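Local coordinates for protein desulfoferrodoxin (Rbo) (Treponema pallidum subsp. pallidum str. Nichols, PDB 1Y07) that reduces superoxide to hydrogen peroxide at a single non-haem iron centre, as a class III superoxide reductase, at residues Ser67-Met72 / Gly98-Thr103; Glu48-Val53 / Ala115-Asn120; Val61-Gly66 / Ala79-Lys84; Gly88-Glu93 / Val102-Thr107; Arg36-Gly41 / His122-Gly127. All blocks are in the same frame, centred on the assembly; numbering follows the deposited sequence.

Contact 1 of 5, residues Ser67-Met72 / Gly98-Thr103; sequences SVAHPM and GAPEVT. With FE (Fe (III) ion), chain H.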
# COMPACT_ATOMS: atom_id res chain seq x y z
N SER B 67 -16.82 -16.49 1.30
CA SER B 67 -17.49 -17.46 0.43
C SER B 67 -19.00 -17.36 0.76
O SER B 67 -19.88 -17.56 -0.12
CB SER B 67 -17.02 -18.88 0.73
OG SER B 67 -17.29 -19.16 2.09
N VAL B 68 -19.30 -17.09 2.03
CA VAL B 68 -20.51 -16.34 2.36
C VAL B 68 -20.19 -15.03 3.19
O VAL B 68 -19.19 -14.97 3.91
CB VAL B 68 -21.53 -17.23 3.05
CG1 VAL B 68 -22.00 -18.40 2.11
CG2 VAL B 68 -20.97 -17.76 4.38
N ALA B 69 -21.06 -14.02 3.12
CA ALA B 69 -20.77 -12.68 3.66
C ALA B 69 -20.52 -12.54 5.18
O ALA B 69 -21.31 -12.96 6.02
CB ALA B 69 -21.85 -11.67 3.22
N HIS B 70 -19.41 -11.86 5.50
CA HIS B 70 -19.07 -11.42 6.84
C HIS B 70 -19.90 -10.22 7.25
O HIS B 70 -20.24 -9.39 6.41
CB HIS B 70 -17.58 -11.01 6.87
CG HIS B 70 -17.05 -10.71 8.24
ND1 HIS B 70 -17.35 -9.55 8.93
CD2 HIS B 70 -16.23 -11.42 9.04
CE1 HIS B 70 -16.73 -9.57 10.10
NE2 HIS B 70 -16.04 -10.69 10.18
N PRO B 71 -20.19 -10.10 8.54
CA PRO B 71 -20.81 -8.91 9.11
C PRO B 71 -20.12 -7.59 8.75
O PRO B 71 -18.92 -7.49 8.75
CB PRO B 71 -20.70 -9.15 10.62
CG PRO B 71 -20.76 -10.60 10.75
CD PRO B 71 -20.01 -11.15 9.57
N MET B 72 -20.95 -6.59 8.46
CA MET B 72 -20.52 -5.23 8.33
C MET B 72 -21.41 -4.35 9.23
O MET B 72 -22.37 -3.69 8.75
CB MET B 72 -20.59 -4.82 6.86
CG MET B 72 -19.66 -5.59 5.94
SD MET B 72 -17.95 -5.20 6.22
CE MET B 72 -17.84 -3.61 5.60
N GLY B 98 -21.51 -0.68 4.05
CA GLY B 98 -21.63 -1.29 2.74
C GLY B 98 -21.47 -2.79 2.86
O GLY B 98 -21.55 -3.37 3.96
N ALA B 99 -21.18 -3.43 1.74
CA ALA B 99 -21.01 -4.87 1.73
C ALA B 99 -19.56 -5.22 2.07
O ALA B 99 -18.66 -4.37 1.95
CB ALA B 99 -21.36 -5.38 0.38
N PRO B 100 -19.33 -6.47 2.45
CA PRO B 100 -17.96 -6.91 2.75
C PRO B 100 -17.26 -7.27 1.46
O PRO B 100 -16.91 -8.41 1.26
CB PRO B 100 -18.19 -8.16 3.63
CG PRO B 100 -19.47 -8.72 3.09
CD PRO B 100 -20.32 -7.54 2.67
N GLU B 101 -17.14 -6.31 0.54
CA GLU B 101 -16.45 -6.52 -0.73
C GLU B 101 -15.88 -5.22 -1.25
O GLU B 101 -16.39 -4.15 -0.96
CB GLU B 101 -17.42 -7.08 -1.78
CG GLU B 101 -18.53 -6.14 -2.09
CD GLU B 101 -19.25 -6.50 -3.38
OE1 GLU B 101 -19.94 -7.51 -3.40
OE2 GLU B 101 -19.13 -5.74 -4.38
N VAL B 102 -14.86 -5.33 -2.06
CA VAL B 102 -14.25 -4.17 -2.72
C VAL B 102 -13.55 -4.61 -4.00
O VAL B 102 -13.18 -5.76 -4.12
CB VAL B 102 -13.28 -3.45 -1.75
CG1 VAL B 102 -11.99 -4.25 -1.60
CG2 VAL B 102 -13.09 -1.97 -2.12
N THR B 103 -13.41 -3.72 -4.95
CA THR B 103 -12.79 -4.05 -6.19
C THR B 103 -11.54 -3.17 -6.38
O THR B 103 -11.51 -2.00 -5.98
CB THR B 103 -13.74 -3.75 -7.30
OG1 THR B 103 -14.91 -4.57 -7.09
CG2 THR B 103 -13.15 -4.16 -8.70
FE FE H . -14.88 -11.05 12.23

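Contact 2 of 5, residues Glu48-Val53 / Ala115-Asn120; sequences EKHIPV and AYEFCN. With FE (Fe (III) ion), chain H.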
# COMPACT_ATOMS: atom_id res chain seq x y z
N GLU B 48 -14.95 -19.60 6.86
CA GLU B 48 -16.09 -19.28 5.99
C GLU B 48 -16.42 -17.78 5.91
O GLU B 48 -16.74 -17.27 4.83
CB GLU B 48 -17.36 -20.04 6.43
CG GLU B 48 -17.39 -21.49 5.98
CD GLU B 48 -18.71 -22.19 6.27
OE1 GLU B 48 -19.78 -21.51 6.32
OE2 GLU B 48 -18.69 -23.43 6.44
N LYS B 49 -16.38 -17.09 7.05
CA LYS B 49 -16.74 -15.69 7.11
C LYS B 49 -15.50 -14.78 6.94
O LYS B 49 -15.66 -13.57 6.86
CB LYS B 49 -17.46 -15.36 8.42
CG LYS B 49 -18.97 -15.73 8.44
CD LYS B 49 -19.41 -16.26 9.81
CE LYS B 49 -20.51 -15.41 10.46
NZ LYS B 49 -21.89 -15.77 10.04
N HIS B 50 -14.29 -15.35 6.87
CA HIS B 50 -13.07 -14.50 6.90
C HIS B 50 -12.06 -14.65 5.76
O HIS B 50 -11.37 -13.67 5.48
CB HIS B 50 -12.32 -14.59 8.26
CG HIS B 50 -13.06 -13.96 9.40
ND1 HIS B 50 -13.94 -14.67 10.20
CD2 HIS B 50 -13.11 -12.67 9.83
CE1 HIS B 50 -14.48 -13.84 11.08
NE2 HIS B 50 -14.03 -12.61 10.84
N ILE B 51 -11.96 -15.82 5.11
CA ILE B 51 -11.04 -15.95 3.97
C ILE B 51 -11.53 -15.16 2.74
O ILE B 51 -12.63 -15.42 2.26
CB ILE B 51 -10.78 -17.42 3.60
CG1 ILE B 51 -10.00 -18.09 4.73
CG2 ILE B 51 -10.06 -17.53 2.24
CD1 ILE B 51 -9.65 -19.44 4.44
N PRO B 52 -10.70 -14.26 2.19
CA PRO B 52 -11.06 -13.48 1.01
C PRO B 52 -11.18 -14.37 -0.23
O PRO B 52 -10.33 -15.26 -0.45
CB PRO B 52 -9.92 -12.42 0.89
CG PRO B 52 -8.87 -12.86 1.73
CD PRO B 52 -9.35 -13.92 2.66
N VAL B 53 -12.28 -14.18 -0.96
CA VAL B 53 -12.50 -14.80 -2.24
C VAL B 53 -12.17 -13.79 -3.31
O VAL B 53 -12.70 -12.69 -3.30
CB VAL B 53 -14.00 -15.29 -2.38
CG1 VAL B 53 -14.36 -15.65 -3.83
CG2 VAL B 53 -14.28 -16.46 -1.45
N ALA B 115 -4.72 -11.84 -1.67
CA ALA B 115 -5.56 -10.87 -1.00
C ALA B 115 -5.52 -11.11 0.48
O ALA B 115 -5.39 -12.26 0.90
CB ALA B 115 -6.99 -10.94 -1.51
N TYR B 116 -5.67 -10.04 1.26
CA TYR B 116 -5.62 -10.02 2.73
C TYR B 116 -6.75 -9.14 3.21
O TYR B 116 -7.00 -8.14 2.61
CB TYR B 116 -4.28 -9.48 3.27
CG TYR B 116 -3.05 -10.08 2.63
CD1 TYR B 116 -2.64 -9.66 1.38
CD2 TYR B 116 -2.33 -11.10 3.26
CE1 TYR B 116 -1.52 -10.20 0.76
CE2 TYR B 116 -1.20 -11.64 2.65
CZ TYR B 116 -0.82 -11.19 1.38
OH TYR B 116 0.27 -11.71 0.69
N GLU B 117 -7.47 -9.56 4.26
CA GLU B 117 -8.57 -8.75 4.85
C GLU B 117 -8.38 -8.69 6.34
O GLU B 117 -7.93 -9.66 6.94
CB GLU B 117 -9.95 -9.28 4.49
CG GLU B 117 -10.31 -10.62 5.11
CD GLU B 117 -10.91 -10.55 6.52
OE1 GLU B 117 -11.22 -11.62 7.10
OE2 GLU B 117 -11.04 -9.47 7.10
N PHE B 118 -8.70 -7.55 6.94
CA PHE B 118 -8.68 -7.39 8.39
C PHE B 118 -10.08 -7.23 8.98
O PHE B 118 -10.80 -6.29 8.63
CB PHE B 118 -7.84 -6.14 8.77
CG PHE B 118 -7.79 -5.87 10.27
CD1 PHE B 118 -7.16 -6.75 11.12
CD2 PHE B 118 -8.39 -4.74 10.82
CE1 PHE B 118 -7.13 -6.52 12.48
CE2 PHE B 118 -8.35 -4.51 12.20
CZ PHE B 118 -7.73 -5.39 13.01
N CYS B 119 -10.43 -8.13 9.90
CA CYS B 119 -11.64 -8.00 10.70
C CYS B 119 -11.28 -7.38 12.06
O CYS B 119 -10.30 -7.74 12.68
CB CYS B 119 -12.31 -9.35 10.86
SG CYS B 119 -13.52 -9.39 12.22
N ASN B 120 -12.08 -6.44 12.52
CA ASN B 120 -11.72 -5.69 13.72
C ASN B 120 -11.72 -6.58 14.95
O ASN B 120 -10.99 -6.33 15.91
CB ASN B 120 -12.65 -4.49 13.90
CG ASN B 120 -13.94 -4.85 14.58
OD1 ASN B 120 -14.76 -5.60 14.05
ND2 ASN B 120 -14.13 -4.29 15.77
FE FE H . -14.88 -11.05 12.23

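Contact 3 of 5, residues Val61-Gly66 / Ala79-Lys84; sequences VKVKVG and AWVCLK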
# COMPACT_ATOMS: atom_id res chain seq x y z
N VAL B 61 -10.33 -6.80 -10.12
CA VAL B 61 -10.24 -7.89 -9.14
C VAL B 61 -11.19 -7.54 -8.04
O VAL B 61 -10.99 -6.53 -7.35
CB VAL B 61 -8.81 -7.97 -8.55
CG1 VAL B 61 -8.76 -9.02 -7.41
CG2 VAL B 61 -7.76 -8.26 -9.62
N LYS B 62 -12.24 -8.32 -7.87
CA LYS B 62 -13.20 -8.11 -6.81
C LYS B 62 -12.81 -9.03 -5.69
O LYS B 62 -12.52 -10.22 -5.93
CB LYS B 62 -14.60 -8.45 -7.29
CG LYS B 62 -15.75 -8.14 -6.33
CD LYS B 62 -17.05 -8.77 -6.84
CE LYS B 62 -18.10 -7.74 -7.23
NZ LYS B 62 -19.48 -8.33 -7.12
N VAL B 63 -12.77 -8.51 -4.48
CA VAL B 63 -12.48 -9.32 -3.31
C VAL B 63 -13.68 -9.36 -2.39
O VAL B 63 -14.17 -8.35 -1.97
CB VAL B 63 -11.29 -8.80 -2.53
CG1 VAL B 63 -11.09 -9.69 -1.31
CG2 VAL B 63 -10.03 -8.75 -3.45
N LYS B 64 -14.17 -10.56 -2.06
CA LYS B 64 -15.36 -10.73 -1.22
C LYS B 64 -15.00 -11.46 0.08
O LYS B 64 -14.26 -12.44 0.02
CB LYS B 64 -16.45 -11.57 -1.91
CG LYS B 64 -16.74 -11.30 -3.40
CD LYS B 64 -17.82 -12.27 -3.88
CE LYS B 64 -19.16 -11.90 -3.31
NZ LYS B 64 -19.37 -10.43 -3.35
N VAL B 65 -15.47 -10.97 1.23
CA VAL B 65 -15.06 -11.53 2.51
C VAL B 65 -16.29 -12.24 2.99
O VAL B 65 -17.29 -11.62 3.39
CB VAL B 65 -14.46 -10.47 3.47
CG1 VAL B 65 -13.95 -11.12 4.79
CG2 VAL B 65 -13.30 -9.80 2.77
N GLY B 66 -16.15 -13.56 2.94
CA GLY B 66 -17.19 -14.43 2.54
C GLY B 66 -17.14 -15.19 1.22
O GLY B 66 -17.48 -14.64 0.16
N ALA B 79 -12.49 -4.13 7.98
CA ALA B 79 -11.93 -2.78 7.96
C ALA B 79 -11.34 -2.42 6.62
O ALA B 79 -11.55 -1.32 6.11
CB ALA B 79 -10.89 -2.67 8.99
N TRP B 80 -10.61 -3.36 6.04
CA TRP B 80 -9.87 -3.10 4.80
C TRP B 80 -9.51 -4.42 4.13
O TRP B 80 -9.54 -5.49 4.76
CB TRP B 80 -8.64 -2.19 5.06
CG TRP B 80 -7.66 -2.64 6.15
CD1 TRP B 80 -7.53 -2.08 7.39
CD2 TRP B 80 -6.68 -3.69 6.09
NE1 TRP B 80 -6.55 -2.73 8.12
CE2 TRP B 80 -6.02 -3.73 7.35
CE3 TRP B 80 -6.33 -4.64 5.12
CZ2 TRP B 80 -5.03 -4.66 7.64
CZ3 TRP B 80 -5.34 -5.57 5.41
CH2 TRP B 80 -4.69 -5.55 6.65
N VAL B 81 -9.15 -4.32 2.86
CA VAL B 81 -8.64 -5.41 2.06
C VAL B 81 -7.37 -4.89 1.39
O VAL B 81 -7.36 -3.74 0.89
CB VAL B 81 -9.66 -5.87 0.96
CG1 VAL B 81 -9.03 -6.86 0.00
CG2 VAL B 81 -10.92 -6.43 1.64
N CYS B 82 -6.34 -5.70 1.41
CA CYS B 82 -5.05 -5.42 0.77
C CYS B 82 -4.84 -6.46 -0.34
O CYS B 82 -5.12 -7.64 -0.14
CB CYS B 82 -3.95 -5.48 1.82
SG CYS B 82 -2.28 -5.35 1.18
N LEU B 83 -4.36 -6.03 -1.48
CA LEU B 83 -4.07 -6.88 -2.61
C LEU B 83 -2.62 -6.79 -2.93
O LEU B 83 -2.08 -5.69 -3.08
CB LEU B 83 -4.87 -6.40 -3.81
CG LEU B 83 -5.12 -7.40 -4.92
CD1 LEU B 83 -5.92 -8.54 -4.48
CD2 LEU B 83 -5.72 -6.65 -6.13
N LYS B 84 -1.96 -7.94 -2.96
CA LYS B 84 -0.63 -7.98 -3.48
C LYS B 84 -0.73 -8.48 -4.93
O LYS B 84 -1.42 -9.46 -5.17
CB LYS B 84 0.27 -8.95 -2.68
CG LYS B 84 1.61 -9.11 -3.41
CD LYS B 84 2.66 -9.81 -2.60
CE LYS B 84 2.45 -11.26 -2.48
NZ LYS B 84 3.60 -11.85 -1.74

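Contact 4 of 5, residues Gly88-Glu93 / Val102-Thr107; sequences GIQLKE and VTFALT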
# COMPACT_ATOMS: atom_id res chain seq x y z
N GLY B 88 2.87 -4.64 -7.72
CA GLY B 88 2.69 -3.80 -6.57
C GLY B 88 1.72 -4.27 -5.51
O GLY B 88 1.45 -5.46 -5.35
N ILE B 89 1.24 -3.31 -4.72
CA ILE B 89 0.30 -3.57 -3.62
C ILE B 89 -0.77 -2.49 -3.69
O ILE B 89 -0.52 -1.37 -4.19
CB ILE B 89 0.96 -3.60 -2.19
CG1 ILE B 89 1.59 -2.27 -1.80
CG2 ILE B 89 1.89 -4.80 -2.05
CD1 ILE B 89 2.03 -2.22 -0.40
N GLN B 90 -1.95 -2.82 -3.18
CA GLN B 90 -3.04 -1.88 -2.99
C GLN B 90 -3.73 -2.14 -1.67
O GLN B 90 -3.72 -3.25 -1.17
CB GLN B 90 -4.10 -2.05 -4.06
CG GLN B 90 -3.52 -1.97 -5.43
CD GLN B 90 -4.61 -1.67 -6.53
OE1 GLN B 90 -5.46 -0.88 -6.31
NE2 GLN B 90 -4.51 -2.35 -7.68
N LEU B 91 -4.32 -1.10 -1.12
CA LEU B 91 -5.13 -1.27 0.05
C LEU B 91 -6.28 -0.30 -0.02
O LEU B 91 -6.13 0.86 -0.37
CB LEU B 91 -4.30 -1.14 1.32
CG LEU B 91 -4.97 -1.46 2.68
CD1 LEU B 91 -3.96 -1.91 3.72
CD2 LEU B 91 -5.71 -0.26 3.09
N LYS B 92 -7.48 -0.83 0.23
CA LYS B 92 -8.68 -0.00 0.34
C LYS B 92 -9.42 -0.33 1.61
O LYS B 92 -9.68 -1.50 1.93
CB LYS B 92 -9.63 -0.29 -0.87
CG LYS B 92 -9.11 0.20 -2.21
CD LYS B 92 -10.09 -0.02 -3.37
CE LYS B 92 -9.79 0.85 -4.57
NZ LYS B 92 -10.78 0.74 -5.59
N GLU B 93 -9.79 0.72 2.33
CA GLU B 93 -10.68 0.55 3.47
C GLU B 93 -12.10 0.33 2.96
O GLU B 93 -12.48 0.84 1.92
CB GLU B 93 -10.60 1.77 4.39
CG GLU B 93 -9.21 1.90 4.97
CD GLU B 93 -8.97 3.13 5.85
OE1 GLU B 93 -9.75 4.10 5.76
OE2 GLU B 93 -7.96 3.14 6.62
N VAL B 102 -14.86 -5.33 -2.06
CA VAL B 102 -14.25 -4.17 -2.72
C VAL B 102 -13.55 -4.61 -4.00
O VAL B 102 -13.18 -5.76 -4.12
CB VAL B 102 -13.28 -3.45 -1.75
CG1 VAL B 102 -11.99 -4.25 -1.60
CG2 VAL B 102 -13.09 -1.97 -2.12
N THR B 103 -13.41 -3.72 -4.95
CA THR B 103 -12.79 -4.05 -6.19
C THR B 103 -11.54 -3.17 -6.38
O THR B 103 -11.51 -2.00 -5.98
CB THR B 103 -13.74 -3.75 -7.30
OG1 THR B 103 -14.91 -4.57 -7.09
CG2 THR B 103 -13.15 -4.16 -8.70
N PHE B 104 -10.53 -3.76 -6.97
CA PHE B 104 -9.30 -3.10 -7.32
C PHE B 104 -9.16 -3.18 -8.82
O PHE B 104 -9.64 -4.13 -9.43
CB PHE B 104 -8.16 -3.88 -6.71
CG PHE B 104 -8.21 -3.92 -5.20
CD1 PHE B 104 -8.84 -4.97 -4.55
CD2 PHE B 104 -7.61 -2.95 -4.45
CE1 PHE B 104 -8.90 -5.04 -3.15
CE2 PHE B 104 -7.64 -3.04 -3.04
CZ PHE B 104 -8.31 -4.06 -2.41
N ALA B 105 -8.46 -2.22 -9.42
CA ALA B 105 -8.09 -2.25 -10.82
C ALA B 105 -6.60 -2.43 -11.05
O ALA B 105 -5.78 -1.88 -10.25
CB ALA B 105 -8.55 -0.95 -11.46
N LEU B 106 -6.23 -3.20 -12.08
CA LEU B 106 -4.87 -3.53 -12.44
C LEU B 106 -4.56 -2.98 -13.82
O LEU B 106 -5.46 -2.86 -14.66
CB LEU B 106 -4.66 -5.08 -12.36
CG LEU B 106 -4.33 -5.67 -10.96
CD1 LEU B 106 -5.42 -5.38 -9.91
CD2 LEU B 106 -4.01 -7.19 -11.05
N THR B 107 -3.31 -2.65 -14.06
CA THR B 107 -2.83 -2.37 -15.38
C THR B 107 -2.69 -3.70 -16.16
O THR B 107 -2.66 -4.80 -15.59
CB THR B 107 -1.55 -1.61 -15.38
OG1 THR B 107 -0.59 -2.25 -14.52
CG2 THR B 107 -1.75 -0.22 -14.75
O HOH W 1 -7.31 0.18 -8.10

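Contact 5 of 5, residues Arg36-Gly41 / His122-Gly127; sequences RAVPVG and HGVWSG. With FE (Fe (III) ion), chain H.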
# COMPACT_ATOMS: atom_id res chain seq x y z
N ARG B 36 3.43 -5.78 17.09
CA ARG B 36 4.10 -6.89 16.43
C ARG B 36 3.30 -7.30 15.20
O ARG B 36 2.12 -7.06 15.12
CB ARG B 36 4.21 -8.12 17.36
CG ARG B 36 4.86 -7.88 18.72
CD ARG B 36 6.36 -7.70 18.66
NE ARG B 36 6.92 -7.30 19.95
CZ ARG B 36 8.22 -7.17 20.18
NH1 ARG B 36 8.65 -6.80 21.38
NH2 ARG B 36 9.10 -7.43 19.22
N ALA B 37 3.94 -8.00 14.27
CA ALA B 37 3.22 -8.46 13.08
C ALA B 37 2.08 -9.36 13.53
O ALA B 37 2.28 -10.35 14.29
CB ALA B 37 4.17 -9.24 12.18
N VAL B 38 0.87 -9.00 13.12
CA VAL B 38 -0.29 -9.84 13.43
C VAL B 38 -0.23 -11.16 12.62
O VAL B 38 0.32 -11.21 11.53
CB VAL B 38 -1.63 -9.09 13.17
CG1 VAL B 38 -1.71 -7.80 13.98
CG2 VAL B 38 -1.79 -8.80 11.73
N PRO B 39 -0.70 -12.27 13.16
CA PRO B 39 -0.76 -13.49 12.36
C PRO B 39 -1.91 -13.44 11.36
O PRO B 39 -2.84 -12.62 11.49
CB PRO B 39 -0.99 -14.55 13.40
CG PRO B 39 -1.75 -13.87 14.44
CD PRO B 39 -1.18 -12.50 14.54
N VAL B 40 -1.84 -14.26 10.34
CA VAL B 40 -3.00 -14.54 9.52
C VAL B 40 -3.76 -15.68 10.17
O VAL B 40 -3.13 -16.64 10.67
CB VAL B 40 -2.60 -14.94 8.09
CG1 VAL B 40 -3.75 -15.68 7.39
CG2 VAL B 40 -2.21 -13.69 7.28
N GLY B 41 -5.09 -15.62 10.15
CA GLY B 41 -5.91 -16.67 10.77
C GLY B 41 -5.71 -18.03 10.12
O GLY B 41 -5.52 -18.13 8.89
N HIS B 122 -11.52 -10.32 14.52
CA HIS B 122 -10.87 -11.61 14.23
C HIS B 122 -9.48 -11.50 13.55
O HIS B 122 -8.81 -12.51 13.28
CB HIS B 122 -11.78 -12.51 13.37
CG HIS B 122 -13.05 -12.92 14.04
ND1 HIS B 122 -14.24 -12.25 13.87
CD2 HIS B 122 -13.32 -13.96 14.87
CE1 HIS B 122 -15.19 -12.84 14.58
NE2 HIS B 122 -14.66 -13.88 15.19
N GLY B 123 -9.01 -10.28 13.29
CA GLY B 123 -7.68 -10.10 12.73
C GLY B 123 -7.52 -10.33 11.21
O GLY B 123 -8.50 -10.28 10.46
N VAL B 124 -6.29 -10.59 10.77
CA VAL B 124 -6.05 -10.69 9.33
C VAL B 124 -6.18 -12.12 8.82
O VAL B 124 -5.76 -13.07 9.49
CB VAL B 124 -4.65 -10.17 8.94
CG1 VAL B 124 -4.47 -10.21 7.41
CG2 VAL B 124 -4.41 -8.78 9.52
N TRP B 125 -6.71 -12.23 7.60
CA TRP B 125 -6.88 -13.47 6.84
C TRP B 125 -6.47 -13.33 5.36
O TRP B 125 -6.76 -12.31 4.69
CB TRP B 125 -8.35 -13.94 6.89
CG TRP B 125 -8.82 -14.18 8.30
CD1 TRP B 125 -9.16 -13.23 9.23
CD2 TRP B 125 -8.94 -15.44 8.95
NE1 TRP B 125 -9.50 -13.83 10.41
CE2 TRP B 125 -9.38 -15.19 10.27
CE3 TRP B 125 -8.75 -16.75 8.54
CZ2 TRP B 125 -9.63 -16.22 11.18
CZ3 TRP B 125 -8.98 -17.78 9.43
CH2 TRP B 125 -9.42 -17.51 10.75
N SER B 126 -5.81 -14.34 4.82
CA SER B 126 -5.41 -14.30 3.42
C SER B 126 -6.07 -15.35 2.51
O SER B 126 -6.41 -16.46 2.94
CB SER B 126 -3.90 -14.42 3.30
OG SER B 126 -3.42 -15.67 3.69
N GLY B 127 -6.23 -14.98 1.25
CA GLY B 127 -6.84 -15.82 0.24
C GLY B 127 -6.36 -15.52 -1.17
O GLY B 127 -5.84 -14.43 -1.45
FE FE H . -14.88 -11.05 12.23

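Contact 1 of 5, residues Ser67-Met72 / Gly98-Thr103
No hydrogen bond crosses between S67-M72 and G98-T103; van der Waals contact centred on P100 joins them. The tight part is built by M72. Its CG lies anti to the carbonyl carbon, and the chain then bends at chi2 (-69°) and chi3 (-71°), curling back along the G98-P100 backbone. M72 CB sits 3.4 Å from G98 O, and M72 CG comes to 3.6 Å from P100 N. The two side chains cross obliquely, with M72 CG 3.8 Å from P100 CB. H70 adds its carbonyl: H70 O lies 3.5 Å from P100 CG.

Toward solvent the packing thins: there exposed A69 touches P100 CG with A69 CB alone, at 3.8 Å, and A99 points its methyl away. H70 leads its imidazole away as well, CG anti to the backbone N, so that H70 NE2 binds the iron at 2.4 Å. H70 ND1 donates to a lone pair of P71 O (2.6 Å, N-H...O 156°) in the ring plane, which fixes the ring's rotation and could make NE2 more electron-rich.

P100 centres an inverse gamma turn leading into strand 101-105, and its backbone bonds to V65 of strand 60-65. H70 and M72 both rest on I78 of strand 78-85.

Contact 2 of 5, residues Glu48-Val53 / Ala115-Asn120
The imidazole of H50 stacks with the ring of W125, while at its edge, in plane, lie E117 OE1 and C119 CB. The carboxylate of E117 is turned only 19° from the imidazole plane. E117 CG occupies the crowded position between backbone N and carbonyl carbon, and the chain bends at chi2 (86°), folding the acid toward the histidine: E117 OE1 stands 3.5 Å from H50 CD2 and 2.6 Å from H50 O. H50 ND1 is bonded to the carbonyl of A46, which holds the ring's rotation and leaves NE2 for the metal.

C119 has SG anti to its backbone N, 3.5 Å from H50 NE2. Both atoms bind the iron, NE2 of H50 at 2.3 Å and SG of C119 at 2.1 Å. Farther from the iron the contact turns apolar: P52 CB meets A115 CB at 4.1 Å, and P52 CG lies 3.6 Å from A115 O.

With H70, H76 and H122 these two ligands complete the four-histidine, one-cysteine iron site characteristic of superoxide reductases.

Contact 3 of 5, residues Val61-Gly66 / Ala79-Lys84
K84 NZ is the best-held polar atom, gripped by two carbonyls: a hydrogen bond to R3 O and a weak one to G2 O. Both lie beyond the interface, and no hydrogen bond joins V61-G66 to A79-K84. Methyl groups carry this buried contact.

V63 and V81 meet tip to tip. Each has CG1 anti to its backbone N (chi1 179° in V63), and these two methyls, V63 CG1 and V81 CG1, touch at 3.7 Å. V63 CB lies 3.9 Å from the same V81 CG1, so that one branch of V81 bears on more than one atom of its partner. V61 and L83 also reach toward each other end to end, V61 CG1 standing 4.1 Å from L83 CD2.

The strand axes approach to 9.1 Å with their N-to-C directions 137° apart. Such spacing, without backbone bonding, identifies facing strands of two sheets: the core of the immunoglobulin-like beta-sandwich of this family. Within its own sheet strand 60-65 bonds to V53 on one side and V102 on the other.

Two looser contacts run diagonally. V63 CG2 lies 4.2 Å from L83 CD1, and V65 CG2 stands 4.3 Å from V81 CG2. V65 also reaches the neighbourhood of the iron ligand H70. Alternation along the second strand points C82 away, and its side chain touches L5 and F7, while W80 stacks its indole with F16.

Contact 4 of 5, residues Gly88-Glu93 / Val102-Thr107
Two direct hydrogen bonds cross from side chain to backbone. Q90 NE2 donates to A105 O at 2.9 Å (N-H...O 156°), approaching from above the carbonyl plane while the acceptor stays near the plane of the amide. K92, extended beyond CG, brings K92 NZ to T103 O at 2.9 Å, nearly along the C=O axis (C=O...N 163°). A water makes a third, indirect link: it can donate to Q90 OE1 at 2.8 Å and accepts from A105 N at 3.0 Å. With NE2 on A105 O, this supports the modelled orientation of the Q90 amide.

Side-chain packing lies between these bonds. Q90 and F104 slide past each other in opposite directions, amide and ring planes 84° apart, with Q90 OE1 a polar oxygen at the ring edge, 3.5 Å from F104 CD2. The apolar part belongs to K92, which meets the ring tip to tip, K92 CG 3.7 Å from F104 CE2. Its aliphatic run also crosses V102 obliquely, K92 CD lying 3.8 Å from V102 CG2.

The strand axes, 8.5 Å apart, belong to facing strands of a beta-sandwich, each outermost in its sheet within the chain. G88-L91 forms an antiparallel ladder with the second subunit, so this side of the sandwich lies at the dimer interface, where one sheet continues through both subunits.

Contact 5 of 5, residues Arg36-Gly41 / His122-Gly127
V38 opens the contact from the R36-G41 side: V38 CG2, in the crowded position between backbone N and carbonyl carbon, presses on V124 CG2 at 3.4 Å, tighter than usual for two methyls. P39 turns its ring away. V40 follows with V40 CA directed at V124 O, 3.1 Å away, as a CA-H...O contact, while V40 CG1 lies 3.6 Å from S126 N, a buried donor that finds no partner in the model. G41 N then donates its hydrogen to V124 O at 2.7 Å (N-H...O 150°), in the carbonyl plane. G41 CA stands over the six-membered ring of W125, 3.4 Å from the centroid and 6° off the normal, a CH-pi contact.

W125 NE1 donates in turn to H122 O at 3.2 Å, from above the carbonyl plane. H122, paired with G123 in a classic beta bulge facing C119, binds the iron through H122 ND1 at 2.1 Å. W125 thus lies beside the iron ligands, and the G41 contact over its face is consistent with a second-shell position next to the iron site.

Overall arrangement
Contacts 1, 3 and 4 all draw on the three-stranded sheet, in which strands 60-65 and 101-105 are neighbours, and contacts 3 and 4 each pack that sheet onto the four-stranded one. Contact 2, whose centre is about 7 Å from that of contact 3, spans the same two sheets at the iron end, and contact 5 joins the loop following strand 34-36 to the outer strand 123-127. Along the chain contact 5 encloses all the others, and contact 2 encloses contacts 1, 3 and 4. Contacts 1, 2 and 5 all supply iron ligands, whereas contact 4, overlapping contact 1 through V102-T103, lies toward the dimer interface, away from the iron end.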